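Local coordinates for protein profilin-2 (Acanthamoeba castellanii, PDB 1F2K) that binds monomeric actin, blocking its polymerization at high profilin concentration and promoting it at low, and binds PIP2, which limits formation of the messengers IP3 and DG, at residues T13-Q18 against A110-K115; A43-A48 against I95-Y100; N58-A63 against R75-K80. All coordinates share one frame; numbering follows the deposited sequence.

How the contacts relate
Contacts 2 and 3 are close neighbours, their centres about 6 Å apart, on the face of the antiparallel sheet covered by helix 39-50; L45 CD1 of contact 2 lies 4.0 Å from V77 CG1 of contact 3. Contact 1 stands apart, its centre about 14 Å from that of contact 2 and about 15 Å from that of contact 3. Strand 94-100 joins it to contact 2: V99 O lies 2.6 Å from T17 N, a probable hydrogen bond. E114 joins it to contact 3, its OE2 taking probable hydrogen bonds from Y78 OH and S76 OG. K115, an actin-binding residue, follows E114 on helix 106-121, with its side chain about 10 Å from that of Y78.

Contact 1. Residues T13-Q18 against A110-K115; sequences TGAVTQ and ANVVEK
V112 holds CG2 anti to its carbonyl carbon and CG1 anti to its backbone N (chi1 172°), and this sends both methyls from helix 106-121 against the turn at T13 and A15. CG2 meets the methyl of A15: A15 CB to V112 CG2 is 3.2 Å, shorter than usual for two carbons, so its exact value is doubtful at this resolution, and V112 CB is the next neighbour of that methyl. The other branch approaches T13 tip to tip, with T13 OG1 3.9 Å from V112 CG1. That hydroxyl is already engaged on its own side. It accepts from A15 N at 3.0 Å, an almost straight bond (171°), and so closes an ST turn, while it is also hydrogen-bonded to L10 O. G14, with positive phi, is the first residue to leave helical geometry beyond helix 2-11. The profilin fold places the two terminal helices together on one face of its sheet, and here the exit of the first meets the flank of the second. Deeper in, V16 rests on L10 and V11, whereas V113 continues down onto I87, V89 and L96 of the sheet. These two valines cross at about a right angle, V16 CG1 4.1 Å from V113 CG2.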
ATOM      1  N   THR A  13      12.990  -4.260  -5.843  1.00 20.49           N
ATOM      2  CA  THR A  13      13.695  -4.884  -4.761  1.00 22.87           C
ATOM      3  C   THR A  13      13.418  -6.330  -4.633  1.00 22.61           C
ATOM      4  O   THR A  13      14.238  -7.045  -4.121  1.00 34.34           O
ATOM      5  CB  THR A  13      13.279  -4.313  -3.401  1.00 31.41           C
ATOM      6  OG1 THR A  13      11.907  -4.675  -3.141  1.00 28.87           O
ATOM      7  CG2 THR A  13      13.454  -2.799  -3.368  1.00 23.16           C
ATOM      8  N   GLY A  14      12.240  -6.763  -5.050  1.00 34.25           N
ATOM      9  CA  GLY A  14      11.883  -8.166  -4.866  1.00 29.26           C
ATOM     10  C   GLY A  14      10.962  -8.441  -3.665  1.00 35.85           C
ATOM     11  O   GLY A  14      10.431  -9.544  -3.525  1.00 29.88           O
ATOM     12  N   ALA A  15      10.774  -7.441  -2.804  1.00 32.69           N
ATOM     13  CA  ALA A  15       9.929  -7.569  -1.616  1.00 40.82           C
ATOM     14  C   ALA A  15       8.420  -7.466  -1.841  1.00 36.90           C
ATOM     15  O   ALA A  15       7.640  -7.920  -1.003  1.00 34.38           O
ATOM     16  CB  ALA A  15      10.346  -6.538  -0.594  1.00 53.18           C
ATOM     17  N   VAL A  16       8.002  -6.828  -2.931  1.00 34.22           N
ATOM     18  CA  VAL A  16       6.571  -6.746  -3.226  1.00 26.71           C
ATOM     19  C   VAL A  16       6.514  -7.154  -4.685  1.00 31.59           C
ATOM     20  O   VAL A  16       7.474  -6.928  -5.433  1.00 33.94           O
ATOM     21  CB  VAL A  16       5.999  -5.317  -3.032  1.00 20.49           C
ATOM     22  CG1 VAL A  16       6.264  -4.865  -1.657  1.00 13.63           C
ATOM     23  CG2 VAL A  16       6.603  -4.328  -4.043  1.00 29.92           C
ATOM     24  N   THR A  17       5.410  -7.756  -5.101  1.00 30.91           N
ATOM     25  CA  THR A  17       5.309  -8.227  -6.480  1.00 30.01           C
ATOM     26  C   THR A  17       4.613  -7.176  -7.301  1.00 26.77           C
ATOM     27  O   THR A  17       4.773  -7.140  -8.505  1.00 33.19           O
ATOM     28  CB  THR A  17       4.508  -9.577  -6.615  1.00 35.40           C
ATOM     29  OG1 THR A  17       3.119  -9.287  -6.796  1.00 52.63           O
ATOM     30  CG2 THR A  17       4.608 -10.440  -5.361  1.00 37.13           C
ATOM     31  N   GLN A  18       3.871  -6.298  -6.640  1.00 24.12           N
ATOM     32  CA  GLN A  18       3.131  -5.226  -7.317  1.00 25.63           C
ATOM     33  C   GLN A  18       3.008  -4.020  -6.384  1.00 23.18           C
ATOM     34  O   GLN A  18       2.932  -4.199  -5.164  1.00 24.04           O
ATOM     35  CB  GLN A  18       1.728  -5.709  -7.693  1.00 29.48           C
ATOM     36  CG  GLN A  18       1.700  -6.621  -8.881  1.00 28.49           C
ATOM     37  CD  GLN A  18       0.302  -7.062  -9.273  1.00 34.18           C
ATOM     38  OE1 GLN A  18      -0.512  -7.455  -8.420  1.00 19.99           O
ATOM     39  NE2 GLN A  18       0.029  -7.035 -10.573  1.00 29.71           N
ATOM     40  N   ALA A 110       6.940  -5.500   4.484  1.00 20.12           N
ATOM     41  CA  ALA A 110       6.582  -4.388   5.344  1.00 18.93           C
ATOM     42  C   ALA A 110       7.798  -3.505   5.497  1.00 28.50           C
ATOM     43  O   ALA A 110       7.682  -2.295   5.512  1.00 32.84           O
ATOM     44  CB  ALA A 110       6.140  -4.901   6.729  1.00 17.39           C
ATOM     45  N   ASN A 111       8.964  -4.129   5.640  1.00 24.62           N
ATOM     46  CA  ASN A 111      10.209  -3.397   5.795  1.00 27.28           C
ATOM     47  C   ASN A 111      10.470  -2.496   4.559  1.00 25.77           C
ATOM     48  O   ASN A 111      10.742  -1.312   4.677  1.00 21.57           O
ATOM     49  CB  ASN A 111      11.382  -4.370   5.999  1.00 14.36           C
ATOM     50  CG  ASN A 111      11.392  -5.005   7.384  1.00 20.83           C
ATOM     51  OD1 ASN A 111      10.636  -4.590   8.291  1.00 28.27           O
ATOM     52  ND2 ASN A 111      12.272  -6.005   7.573  1.00 15.98           N
ATOM     53  N   VAL A 112      10.337  -3.048   3.375  1.00 12.17           N
ATOM     54  CA  VAL A 112      10.594  -2.246   2.216  1.00 22.61           C
ATOM     55  C   VAL A 112       9.670  -1.045   2.144  1.00 26.51           C
ATOM     56  O   VAL A 112      10.144   0.090   2.078  1.00 29.05           O
ATOM     57  CB  VAL A 112      10.513  -3.136   0.963  1.00 28.00           C
ATOM     58  CG1 VAL A 112      10.576  -2.338  -0.303  1.00 26.83           C
ATOM     59  CG2 VAL A 112      11.713  -4.113   1.011  1.00 41.89           C
ATOM     60  N   VAL A 113       8.362  -1.285   2.205  1.00 24.59           N
ATOM     61  CA  VAL A 113       7.384  -0.213   2.136  1.00 18.12           C
ATOM     62  C   VAL A 113       7.524   0.841   3.226  1.00 18.35           C
ATOM     63  O   VAL A 113       7.512   2.012   2.946  1.00 18.65           O
ATOM     64  CB  VAL A 113       5.922  -0.767   2.134  1.00 17.60           C
ATOM     65  CG1 VAL A 113       4.913   0.374   1.883  1.00 14.16           C
ATOM     66  CG2 VAL A 113       5.762  -1.766   1.024  1.00 12.16           C
ATOM     67  N   GLU A 114       7.623   0.427   4.476  1.00 21.37           N
ATOM     68  CA  GLU A 114       7.767   1.377   5.562  1.00 13.81           C
ATOM     69  C   GLU A 114       9.081   2.139   5.428  1.00 13.86           C
ATOM     70  O   GLU A 114       9.185   3.247   5.894  1.00 28.68           O
ATOM     71  CB  GLU A 114       7.756   0.648   6.887  1.00 14.43           C
ATOM     72  CG  GLU A 114       6.489  -0.113   7.132  1.00 23.99           C
ATOM     73  CD  GLU A 114       5.455   0.748   7.833  1.00 21.43           C
ATOM     74  OE1 GLU A 114       5.800   1.871   8.234  1.00 29.50           O
ATOM     75  OE2 GLU A 114       4.322   0.309   8.004  1.00 26.55           O
ATOM     76  N   LYS A 115      10.087   1.529   4.829  1.00 16.62           N
ATOM     77  CA  LYS A 115      11.395   2.170   4.639  1.00 17.48           C
ATOM     78  C   LYS A 115      11.239   3.272   3.580  1.00 15.60           C
ATOM     79  O   LYS A 115      11.847   4.345   3.697  1.00 19.35           O
ATOM     80  CB  LYS A 115      12.447   1.133   4.166  1.00 16.29           C
ATOM     81  CG  LYS A 115      13.903   1.639   4.107  1.00 28.72           C
ATOM     82  CD  LYS A 115      14.822   0.610   3.362  1.00 34.51           C
ATOM     83  CE  LYS A 115      16.322   0.978   3.464  1.00 47.56           C
ATOM     84  NZ  LYS A 115      17.013   0.643   4.781  1.00 42.19           N
TER

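Contact 2. Residues A43-A48 against I95-Y100; sequences AALANA and ILIGVY
L45, A46, I95 and I97 make the whole of this contact through aliphatic carbon, with no hydrogen bond passing between helix 39-50 and strand 94-100. L45 extends from the helix with CG anti to its backbone N (chi1 -178°), and a single branch, CD2, does the touching. It meets I97 tip to tip, L45 CD2 lying 4.1 Å from I97 CD1. L45 CD2 is also 4.2 Å from I95 CG2, so it is shared between two isoleucines with one residue between them, whose CB atoms both point to the helix. The remaining apolar pair lies closer to the helix backbone. I95 sends its long branch toward the helix, and I95 CD1 settles against A46 at 3.8 Å from A46 CB, with A46 CA just as near; the small alanine lets the methyl come down onto the helix surface itself.

This is one of the two covering layers of the profilin fold: helix 39-50 lies over one face of the central antiparallel sheet, while L96, pointing the other way, packs on A117 and L120 of helix 106-121. Backbone hydrogen bonds tie I95 to I22 and I97 to A20 on one neighbouring strand, and L96 to V89 on another. Below the helix the packing carries on, with L45 also touching T88, I97 resting on V86 and T88, and I95 on I22. The axes of segments 43-48 and 95-100 pass 10.4 Å apart with 114° between their directions, so the helix runs steeply across the strand and only one short patch of it meets this end of the strand.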
ATOM      1  N   ALA A  43      -9.572   5.746  -2.184  1.00 39.20           N
ATOM      2  CA  ALA A  43     -10.169   6.698  -1.241  1.00 35.07           C
ATOM      3  C   ALA A  43     -10.542   5.987   0.041  1.00 35.89           C
ATOM      4  O   ALA A  43     -10.251   6.477   1.129  1.00 33.77           O
ATOM      5  CB  ALA A  43     -11.414   7.324  -1.855  1.00 32.54           C
ATOM      6  N   ALA A  44     -11.187   4.825  -0.096  1.00 27.36           N
ATOM      7  CA  ALA A  44     -11.601   4.060   1.068  1.00 19.34           C
ATOM      8  C   ALA A  44     -10.390   3.823   1.919  1.00 26.38           C
ATOM      9  O   ALA A  44     -10.403   4.048   3.137  1.00 36.75           O
ATOM     10  CB  ALA A  44     -12.217   2.738   0.647  1.00 23.39           C
ATOM     11  N   LEU A  45      -9.317   3.380   1.281  1.00 35.89           N
ATOM     12  CA  LEU A  45      -8.081   3.120   2.019  1.00 24.56           C
ATOM     13  C   LEU A  45      -7.662   4.427   2.682  1.00 27.12           C
ATOM     14  O   LEU A  45      -7.363   4.492   3.871  1.00 31.20           O
ATOM     15  CB  LEU A  45      -6.994   2.642   1.055  1.00 27.86           C
ATOM     16  CG  LEU A  45      -5.671   2.305   1.729  1.00 33.86           C
ATOM     17  CD1 LEU A  45      -5.854   1.242   2.835  1.00 15.86           C
ATOM     18  CD2 LEU A  45      -4.734   1.838   0.649  1.00 32.36           C
ATOM     19  N   ALA A  46      -7.644   5.480   1.903  1.00 22.55           N
ATOM     20  CA  ALA A  46      -7.246   6.739   2.463  1.00 31.29           C
ATOM     21  C   ALA A  46      -8.074   7.020   3.716  1.00 24.39           C
ATOM     22  O   ALA A  46      -7.518   7.448   4.741  1.00 29.95           O
ATOM     23  CB  ALA A  46      -7.412   7.873   1.414  1.00 26.87           C
ATOM     24  N   ASN A  47      -9.391   6.780   3.652  1.00 30.31           N
ATOM     25  CA  ASN A  47     -10.237   7.061   4.822  1.00 32.23           C
ATOM     26  C   ASN A  47      -9.897   6.213   6.048  1.00 35.64           C
ATOM     27  O   ASN A  47      -9.955   6.722   7.194  1.00 30.63           O
ATOM     28  CB  ASN A  47     -11.724   6.891   4.533  1.00 37.05           C
ATOM     29  CG  ASN A  47     -12.595   7.218   5.787  1.00 59.19           C
ATOM     30  OD1 ASN A  47     -12.765   8.385   6.148  1.00 61.35           O
ATOM     31  ND2 ASN A  47     -13.108   6.180   6.465  1.00 52.45           N
ATOM     32  N   ALA A  48      -9.558   4.938   5.794  1.00 26.21           N
ATOM     33  CA  ALA A  48      -9.155   3.971   6.825  1.00 20.17           C
ATOM     34  C   ALA A  48      -8.119   4.460   7.783  1.00 25.91           C
ATOM     35  O   ALA A  48      -8.160   4.133   8.966  1.00 31.75           O
ATOM     36  CB  ALA A  48      -8.658   2.684   6.174  1.00 21.97           C
ATOM     37  N   ILE A  95       0.062   7.714  -0.162  1.00 24.19           N
ATOM     38  CA  ILE A  95      -0.078   6.445   0.545  1.00 14.73           C
ATOM     39  C   ILE A  95       0.607   5.447  -0.327  1.00 14.56           C
ATOM     40  O   ILE A  95       0.339   5.385  -1.550  1.00 15.24           O
ATOM     41  CB  ILE A  95      -1.581   6.053   0.732  1.00 23.34           C
ATOM     42  CG1 ILE A  95      -2.248   7.074   1.657  1.00 14.36           C
ATOM     43  CG2 ILE A  95      -1.697   4.705   1.375  1.00 16.91           C
ATOM     44  CD1 ILE A  95      -3.645   7.190   1.470  1.00 15.81           C
ATOM     45  N   LEU A  96       1.508   4.674   0.268  1.00 15.36           N
ATOM     46  CA  LEU A  96       2.234   3.677  -0.525  1.00 17.02           C
ATOM     47  C   LEU A  96       1.516   2.347  -0.447  1.00 26.94           C
ATOM     48  O   LEU A  96       0.941   1.985   0.594  1.00 26.61           O
ATOM     49  CB  LEU A  96       3.658   3.533  -0.009  1.00 23.62           C
ATOM     50  CG  LEU A  96       4.241   4.903   0.354  1.00 26.14           C
ATOM     51  CD1 LEU A  96       5.630   4.728   0.985  1.00 21.61           C
ATOM     52  CD2 LEU A  96       4.270   5.791  -0.896  1.00 22.70           C
ATOM     53  N   ILE A  97       1.543   1.600  -1.540  1.00 24.42           N
ATOM     54  CA  ILE A  97       0.853   0.324  -1.556  1.00 22.88           C
ATOM     55  C   ILE A  97       1.704  -0.742  -2.159  1.00 18.44           C
ATOM     56  O   ILE A  97       2.044  -0.618  -3.314  1.00 30.83           O
ATOM     57  CB  ILE A  97      -0.416   0.389  -2.404  1.00 20.27           C
ATOM     58  CG1 ILE A  97      -1.417   1.357  -1.822  1.00 19.77           C
ATOM     59  CG2 ILE A  97      -1.097  -0.918  -2.444  1.00 13.53           C
ATOM     60  CD1 ILE A  97      -2.528   1.518  -2.832  1.00 16.86           C
ATOM     61  N   GLY A  98       2.012  -1.794  -1.398  1.00 14.98           N
ATOM     62  CA  GLY A  98       2.801  -2.893  -1.930  1.00 16.65           C
ATOM     63  C   GLY A  98       2.225  -4.276  -1.622  1.00 19.35           C
ATOM     64  O   GLY A  98       2.034  -4.645  -0.444  1.00 29.20           O
ATOM     65  N   VAL A  99       1.977  -5.063  -2.665  1.00 19.59           N
ATOM     66  CA  VAL A  99       1.423  -6.401  -2.513  1.00 27.90           C
ATOM     67  C   VAL A  99       2.543  -7.416  -2.681  1.00 28.07           C
ATOM     68  O   VAL A  99       3.498  -7.197  -3.420  1.00 40.81           O
ATOM     69  CB  VAL A  99       0.257  -6.716  -3.549  1.00 29.90           C
ATOM     70  CG1 VAL A  99      -0.615  -5.472  -3.781  1.00 39.87           C
ATOM     71  CG2 VAL A  99       0.802  -7.215  -4.836  1.00 33.47           C
ATOM     72  N   TYR A 100       2.426  -8.533  -1.989  1.00 27.31           N
ATOM     73  CA  TYR A 100       3.445  -9.554  -2.065  1.00 31.80           C
ATOM     74  C   TYR A 100       2.684 -10.841  -2.218  1.00 36.81           C
ATOM     75  O   TYR A 100       1.514 -10.924  -1.852  1.00 42.85           O
ATOM     76  CB  TYR A 100       4.277  -9.544  -0.788  1.00 17.55           C
ATOM     77  CG  TYR A 100       3.456  -9.705   0.467  1.00 39.68           C
ATOM     78  CD1 TYR A 100       3.025 -10.970   0.882  1.00 45.21           C
ATOM     79  CD2 TYR A 100       3.099  -8.605   1.243  1.00 39.31           C
ATOM     80  CE1 TYR A 100       2.264 -11.131   2.040  1.00 34.20           C
ATOM     81  CE2 TYR A 100       2.335  -8.753   2.406  1.00 35.91           C
ATOM     82  CZ  TYR A 100       1.921 -10.026   2.797  1.00 43.16           C
ATOM     83  OH  TYR A 100       1.164 -10.190   3.937  1.00 43.75           O
TER

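Contact 3. Residues N58-A63 against R75-K80; sequences NGFELA and RSVYGK
F60 buries the most surface here, and its ring does the reaching, stretching from strand 60-62 to V77 and G79 on strand 76-81. Its CG sits between the backbone N and the carbonyl carbon (chi1 57°), which throws the ring inward from the outermost strand. The far corner of the ring, CE1 and CZ, makes the contact. V77 supplies one methyl: V77 CG1 lies 3.6 Å from F60 CE1 in an oblique approach, and the two side chains slide past each other in opposite directions. G79 supplies bare backbone, its CA 3.6 Å from F60 CZ and also oblique to the ring. The peptide leading into it belongs to the same patch, for G79 N is 3.6 Å from F60 CZ, and Y78 C comes to the ring edge near its plane.

With no side chain, G79 leaves this side of its strand open to the phenyl group; CZ takes up the space where a CB would otherwise stand. The two strands are not direct partners in the sheet. Strand 65-72 runs between them, and their short axes pass 9.1 Å apart at an angle of 81°. Such a wide turn over just two strand steps is consistent with the strong curl of the profilin sheet, an incomplete antiparallel up-and-down barrel, and it lets a residue from the edge strand reach across to the inner face of the second strand along. F60 is also held by its own backbone hydrogen bonding to Y67 of that intervening strand.

V77 also packs on L45 and F49 of helix 39-50. On the neighbouring strand 84-90, V86 touches the F60 ring, and T88 hydrogen-bonds to V77 O through its OG1.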
ATOM      1  N   ASN A  58     -15.258  -4.990   7.484  1.00 56.72           N
ATOM      2  CA  ASN A  58     -15.315  -5.680   6.190  1.00 64.93           C
ATOM      3  C   ASN A  58     -13.982  -5.798   5.457  1.00 64.22           C
ATOM      4  O   ASN A  58     -13.959  -6.305   4.328  1.00 61.88           O
ATOM      5  CB  ASN A  58     -16.307  -4.969   5.259  1.00 66.22           C
ATOM      6  CG  ASN A  58     -17.635  -4.651   5.944  1.00 70.99           C
ATOM      7  OD1 ASN A  58     -18.333  -5.554   6.408  1.00 77.15           O
ATOM      8  ND2 ASN A  58     -17.986  -3.363   6.011  1.00 64.21           N
ATOM      9  N   GLY A  59     -12.884  -5.353   6.088  1.00 62.74           N
ATOM     10  CA  GLY A  59     -11.587  -5.373   5.420  1.00 59.76           C
ATOM     11  C   GLY A  59     -11.544  -4.295   4.320  1.00 52.11           C
ATOM     12  O   GLY A  59     -12.151  -3.228   4.497  1.00 43.74           O
ATOM     13  N   PHE A  60     -10.852  -4.554   3.196  1.00 53.67           N
ATOM     14  CA  PHE A  60     -10.763  -3.572   2.092  1.00 50.41           C
ATOM     15  C   PHE A  60     -10.341  -4.176   0.758  1.00 44.35           C
ATOM     16  O   PHE A  60      -9.652  -5.183   0.745  1.00 50.26           O
ATOM     17  CB  PHE A  60      -9.803  -2.434   2.467  1.00 50.99           C
ATOM     18  CG  PHE A  60      -8.396  -2.888   2.818  1.00 47.15           C
ATOM     19  CD1 PHE A  60      -8.020  -3.074   4.145  1.00 44.37           C
ATOM     20  CD2 PHE A  60      -7.447  -3.135   1.814  1.00 42.23           C
ATOM     21  CE1 PHE A  60      -6.716  -3.504   4.472  1.00 48.99           C
ATOM     22  CE2 PHE A  60      -6.142  -3.567   2.131  1.00 27.80           C
ATOM     23  CZ  PHE A  60      -5.779  -3.750   3.460  1.00 38.57           C
ATOM     24  N   GLU A  61     -10.760  -3.572  -0.357  1.00 45.52           N
ATOM     25  CA  GLU A  61     -10.408  -4.081  -1.692  1.00 45.36           C
ATOM     26  C   GLU A  61      -9.297  -3.316  -2.407  1.00 43.75           C
ATOM     27  O   GLU A  61      -9.175  -2.106  -2.269  1.00 38.49           O
ATOM     28  CB  GLU A  61     -11.621  -4.073  -2.632  1.00 53.35           C
ATOM     29  CG  GLU A  61     -12.718  -5.112  -2.318  1.00 68.96           C
ATOM     30  CD  GLU A  61     -13.618  -5.439  -3.528  1.00 69.77           C
ATOM     31  OE1 GLU A  61     -13.065  -5.895  -4.581  1.00 48.45           O
ATOM     32  OE2 GLU A  61     -14.863  -5.248  -3.409  1.00 59.53           O
ATOM     33  N   LEU A  62      -8.511  -4.031  -3.203  1.00 46.96           N
ATOM     34  CA  LEU A  62      -7.435  -3.412  -3.964  1.00 47.42           C
ATOM     35  C   LEU A  62      -7.151  -4.218  -5.229  1.00 44.15           C
ATOM     36  O   LEU A  62      -6.675  -5.336  -5.166  1.00 32.09           O
ATOM     37  CB  LEU A  62      -6.168  -3.279  -3.098  1.00 37.53           C
ATOM     38  CG  LEU A  62      -5.764  -1.880  -2.562  1.00 36.48           C
ATOM     39  CD1 LEU A  62      -6.736  -0.846  -2.994  1.00 35.44           C
ATOM     40  CD2 LEU A  62      -5.688  -1.869  -1.050  1.00 39.31           C
ATOM     41  N   ALA A  63      -7.457  -3.630  -6.378  1.00 43.95           N
ATOM     42  CA  ALA A  63      -7.237  -4.295  -7.657  1.00 47.73           C
ATOM     43  C   ALA A  63      -7.913  -5.685  -7.750  1.00 51.57           C
ATOM     44  O   ALA A  63      -7.273  -6.710  -8.082  1.00 47.71           O
ATOM     45  CB  ALA A  63      -5.722  -4.400  -7.949  1.00 46.55           C
ATOM     46  N   ARG A  75      -0.822   5.407  10.631  1.00 33.75           N
ATOM     47  CA  ARG A  75       0.271   5.423   9.667  1.00 29.90           C
ATOM     48  C   ARG A  75       0.233   4.208   8.749  1.00 28.30           C
ATOM     49  O   ARG A  75       0.490   4.329   7.548  1.00 24.07           O
ATOM     50  CB  ARG A  75       1.630   5.485  10.368  1.00 29.38           C
ATOM     51  CG  ARG A  75       2.772   5.138   9.459  1.00 28.47           C
ATOM     52  CD  ARG A  75       4.139   5.497  10.043  1.00 33.83           C
ATOM     53  NE  ARG A  75       5.179   4.737   9.363  1.00 21.54           N
ATOM     54  CZ  ARG A  75       6.359   5.221   9.045  1.00 25.51           C
ATOM     55  NH1 ARG A  75       6.681   6.486   9.327  1.00 29.62           N
ATOM     56  NH2 ARG A  75       7.236   4.428   8.461  1.00 29.00           N
ATOM     57  N   SER A  76      -0.122   3.046   9.311  1.00 34.73           N
ATOM     58  CA  SER A  76      -0.126   1.813   8.527  1.00 31.57           C
ATOM     59  C   SER A  76      -1.413   1.000   8.463  1.00 31.92           C
ATOM     60  O   SER A  76      -2.205   0.939   9.406  1.00 34.10           O
ATOM     61  CB  SER A  76       1.008   0.923   9.035  1.00 34.21           C
ATOM     62  OG  SER A  76       2.218   1.670   9.242  1.00 27.26           O
ATOM     63  N   VAL A  77      -1.643   0.385   7.319  1.00 28.12           N
ATOM     64  CA  VAL A  77      -2.799  -0.471   7.178  1.00 24.94           C
ATOM     65  C   VAL A  77      -2.300  -1.648   6.335  1.00 26.69           C
ATOM     66  O   VAL A  77      -1.792  -1.480   5.222  1.00 34.84           O
ATOM     67  CB  VAL A  77      -3.971   0.216   6.505  1.00 22.31           C
ATOM     68  CG1 VAL A  77      -5.014  -0.805   6.196  1.00 19.58           C
ATOM     69  CG2 VAL A  77      -4.595   1.271   7.418  1.00 23.92           C
ATOM     70  N   TYR A  78      -2.396  -2.834   6.921  1.00 27.24           N
ATOM     71  CA  TYR A  78      -1.942  -4.063   6.310  1.00 28.44           C
ATOM     72  C   TYR A  78      -3.103  -5.011   6.198  1.00 27.28           C
ATOM     73  O   TYR A  78      -3.881  -5.155   7.140  1.00 29.28           O
ATOM     74  CB  TYR A  78      -0.914  -4.762   7.188  1.00 25.25           C
ATOM     75  CG  TYR A  78       0.430  -4.127   7.412  1.00 27.95           C
ATOM     76  CD1 TYR A  78       0.764  -2.859   6.927  1.00 36.61           C
ATOM     77  CD2 TYR A  78       1.358  -4.777   8.179  1.00 20.39           C
ATOM     78  CE1 TYR A  78       2.032  -2.264   7.229  1.00 18.81           C
ATOM     79  CE2 TYR A  78       2.594  -4.206   8.482  1.00 27.57           C
ATOM     80  CZ  TYR A  78       2.938  -2.957   8.015  1.00 35.24           C
ATOM     81  OH  TYR A  78       4.181  -2.437   8.393  1.00 30.65           O
ATOM     82  N   GLY A  79      -3.169  -5.688   5.063  1.00 31.87           N
ATOM     83  CA  GLY A  79      -4.192  -6.681   4.807  1.00 37.13           C
ATOM     84  C   GLY A  79      -3.510  -8.013   4.515  1.00 44.54           C
ATOM     85  O   GLY A  79      -2.313  -8.055   4.214  1.00 41.34           O
ATOM     86  N   LYS A  80      -4.238  -9.120   4.656  1.00 53.04           N
ATOM     87  CA  LYS A  80      -3.665 -10.429   4.331  1.00 50.17           C
ATOM     88  C   LYS A  80      -4.738 -11.290   3.686  1.00 47.70           C
ATOM     89  O   LYS A  80      -5.943 -11.055   3.891  1.00 51.70           O
ATOM     90  CB  LYS A  80      -3.055 -11.127   5.561  1.00 44.71           C
ATOM     91  CG  LYS A  80      -3.996 -11.924   6.428  1.00 49.66           C
ATOM     92  CD  LYS A  80      -3.301 -13.111   7.133  1.00 46.31           C
ATOM     93  CE  LYS A  80      -2.157 -12.675   8.072  1.00 58.33           C
ATOM     94  NZ  LYS A  80      -1.639 -13.749   9.008  1.00 55.27           N
TER